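Local structure of uncharacterized protein Dfer_1899 (Dyadobacter fermentans, 5HX0) at residues S103-G106 with K107-T110. The protein is of unknown function but has a sialidase-like beta-propeller fold built of six antiparallel sheets, consistent with a carbohydrate-related role that remains unproven. Residues are numbered along the deposited sequence; the frame is centred on the assembly and turned at random.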
ATOM      1  N   SER A 103      13.158 -14.448 -10.118  1.00 10.57           N
ATOM      2  CA  SER A 103      13.695 -15.770 -10.430  1.00 11.09           C
ATOM      3  C   SER A 103      14.985 -15.615 -11.220  1.00 13.94           C
ATOM      4  O   SER A 103      15.152 -14.658 -11.976  1.00 12.59           O
ATOM      5  CB  SER A 103      12.687 -16.604 -11.247  1.00 12.78           C
ATOM      6  OG  SER A 103      13.227 -17.878 -11.603  1.00 16.81           O
ATOM      7  N   LYS A 104      15.902 -16.561 -11.032  1.00 14.09           N
ATOM      8  CA  LYS A 104      17.063 -16.662 -11.904  1.00 20.74           C
ATOM      9  C   LYS A 104      16.832 -17.586 -13.085  1.00 20.12           C
ATOM     10  O   LYS A 104      17.594 -17.534 -14.051  1.00 22.39           O
ATOM     11  CB  LYS A 104      18.281 -17.170 -11.135  1.00 21.46           C
ATOM     12  CG  LYS A 104      18.779 -16.212 -10.079  1.00 35.73           C
ATOM     13  CD  LYS A 104      19.769 -16.885  -9.141  1.00 55.89           C
ATOM     14  CE  LYS A 104      19.970 -16.075  -7.859  1.00 66.82           C
ATOM     15  NZ  LYS A 104      18.772 -16.120  -6.965  1.00 73.51           N
ATOM     16  N   ASP A 105      15.832 -18.449 -13.033  1.00 18.15           N
ATOM     17  CA  ASP A 105      15.713 -19.470 -14.060  1.00 24.17           C
ATOM     18  C   ASP A 105      14.322 -19.645 -14.644  1.00 24.90           C
ATOM     19  O   ASP A 105      14.182 -20.416 -15.601  1.00 24.55           O
ATOM     20  CB  ASP A 105      16.182 -20.829 -13.518  1.00 27.59           C
ATOM     21  CG  ASP A 105      15.497 -21.210 -12.216  1.00 28.59           C
ATOM     22  OD1 ASP A 105      14.408 -20.682 -11.882  1.00 22.31           O
ATOM     23  OD2 ASP A 105      16.067 -22.051 -11.507  1.00 32.13           O
ATOM     24  N   GLY A 106      13.299 -18.964 -14.121  1.00 15.69           N
ATOM     25  CA  GLY A 106      11.930 -19.156 -14.558  1.00 16.86           C
ATOM     26  C   GLY A 106      11.177 -20.216 -13.790  1.00 15.49           C
ATOM     27  O   GLY A 106       9.943 -20.314 -13.919  1.00 16.64           O
ATOM     28  N   LYS A 107      11.872 -20.983 -12.962  0.55 16.42           N
ATOM     29  CA  LYS A 107      11.329 -22.145 -12.276  0.55 17.26           C
ATOM     30  C   LYS A 107      11.269 -21.972 -10.765  0.55 15.82           C
ATOM     31  O   LYS A 107      10.273 -22.340 -10.137  0.55 16.84           O
ATOM     32  CB  LYS A 107      12.189 -23.364 -12.628  0.55 21.37           C
ATOM     33  CG  LYS A 107      11.752 -24.677 -12.054  0.55 25.30           C
ATOM     34  CD  LYS A 107      12.521 -25.809 -12.740  0.55 29.66           C
ATOM     35  CE  LYS A 107      12.016 -27.161 -12.268  0.55 31.05           C
ATOM     36  NZ  LYS A 107      10.537 -27.129 -12.067  0.55 27.52           N
ATOM     37  N   THR A 108      12.317 -21.420 -10.178  1.00 11.64           N
ATOM     38  CA  THR A 108      12.405 -21.141  -8.752  1.00 15.10           C
ATOM     39  C   THR A 108      12.116 -19.664  -8.509  1.00 12.83           C
ATOM     40  O   THR A 108      12.817 -18.806  -9.045  1.00 15.14           O
ATOM     41  CB  THR A 108      13.812 -21.503  -8.272  1.00 11.53           C
ATOM     42  OG1 THR A 108      14.011 -22.895  -8.540  1.00 15.37           O
ATOM     43  CG2 THR A 108      13.961 -21.237  -6.776  1.00 14.68           C
ATOM     44  N   TRP A 109      11.114 -19.367  -7.680  1.00 12.61           N
ATOM     45  CA  TRP A 109      10.668 -17.994  -7.489  1.00 14.27           C
ATOM     46  C   TRP A 109      10.779 -17.581  -6.029  1.00 18.07           C
ATOM     47  O   TRP A 109      10.538 -18.387  -5.129  1.00 15.62           O
ATOM     48  CB  TRP A 109       9.226 -17.831  -7.970  1.00  8.27           C
ATOM     49  CG  TRP A 109       9.161 -18.009  -9.446  1.00  8.96           C
ATOM     50  CD1 TRP A 109       9.059 -19.182 -10.126  1.00 10.62           C
ATOM     51  CD2 TRP A 109       9.267 -16.976 -10.423  1.00 11.78           C
ATOM     52  NE1 TRP A 109       9.065 -18.938 -11.475  1.00 11.44           N
ATOM     53  CE2 TRP A 109       9.199 -17.589 -11.685  1.00  9.78           C
ATOM     54  CE3 TRP A 109       9.383 -15.582 -10.351  1.00 12.79           C
ATOM     55  CZ2 TRP A 109       9.248 -16.860 -12.880  1.00 10.63           C
ATOM     56  CZ3 TRP A 109       9.442 -14.859 -11.535  1.00 14.10           C
ATOM     57  CH2 TRP A 109       9.375 -15.499 -12.781  1.00 12.53           C
ATOM     58  N   THR A 110      11.103 -16.305  -5.805  1.00 12.13           N
ATOM     59  CA  THR A 110      11.118 -15.780  -4.438  1.00 12.63           C
ATOM     60  C   THR A 110       9.737 -15.944  -3.806  1.00 13.27           C
ATOM     61  O   THR A 110       8.715 -15.690  -4.464  1.00 13.31           O
ATOM     62  CB  THR A 110      11.532 -14.310  -4.419  1.00 11.61           C
ATOM     63  OG1 THR A 110      10.700 -13.571  -5.329  1.00  9.75           O
ATOM     64  CG2 THR A 110      13.004 -14.165  -4.820  1.00 14.18           C
TER
HETATM   65  O   HOH W   1      15.778 -18.385  -8.917  1.00 20.79           O
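Ser-103, Asp-105 and Gly-106 meet Thr-108 and Trp-109 in a local turn, an Asp box of the short form S-x-D-G-x-T-W, on the loop joining strands 97-103 and 114-117, the third and fourth of a four-stranded propeller blade. With chi1 at 52°, Asp-105 CG sits between the backbone N and the carbonyl carbon, and the carboxylate folds back over the turn. Asp-105 OD1 then takes two backbone N-H groups: Thr-108 N at 2.8 Å, nearly straight and on the syn side, and Lys-107 N at 2.8 Å, from well above the carboxylate plane. Ser-103 OG accepts from Asp-105 N and, at 2.7 Å, from Gly-106 N, an ST turn and an ST motif sharing one acceptor, and donates to Thr-108 O, 2.8 Å away and above the carbonyl plane. A water ties that same Thr-108 O to Lys-104 N. Because Ser-103 OG stands anti to the backbone N (chi1 178°), it can serve the turn while CB rests on the indole: Ser-103 CB lies 3.4 Å from the centroid of the six-membered ring of Trp-109, almost on the ring normal, a CH-pi contact. At the indole's edge, Trp-109 NE1 gives a weak, bent bond of 2.9 Å to Gly-106 O. The ring also packs on Val-101, Ile-71 and Leu-73, so it binds the turn to strands 97-103 and 71-79. The Lys-107 chain runs away from the turn, and its NZ forms a salt bridge with Glu-46 OE1. Three bonds on the buried Ser-103 hydroxyl fix its rotation, and the paired N-H groups at OD1 would probably stabilise a negative Asp-105; this bonding, with the indole packed against Ser-103, probably keeps the loop in one conformation.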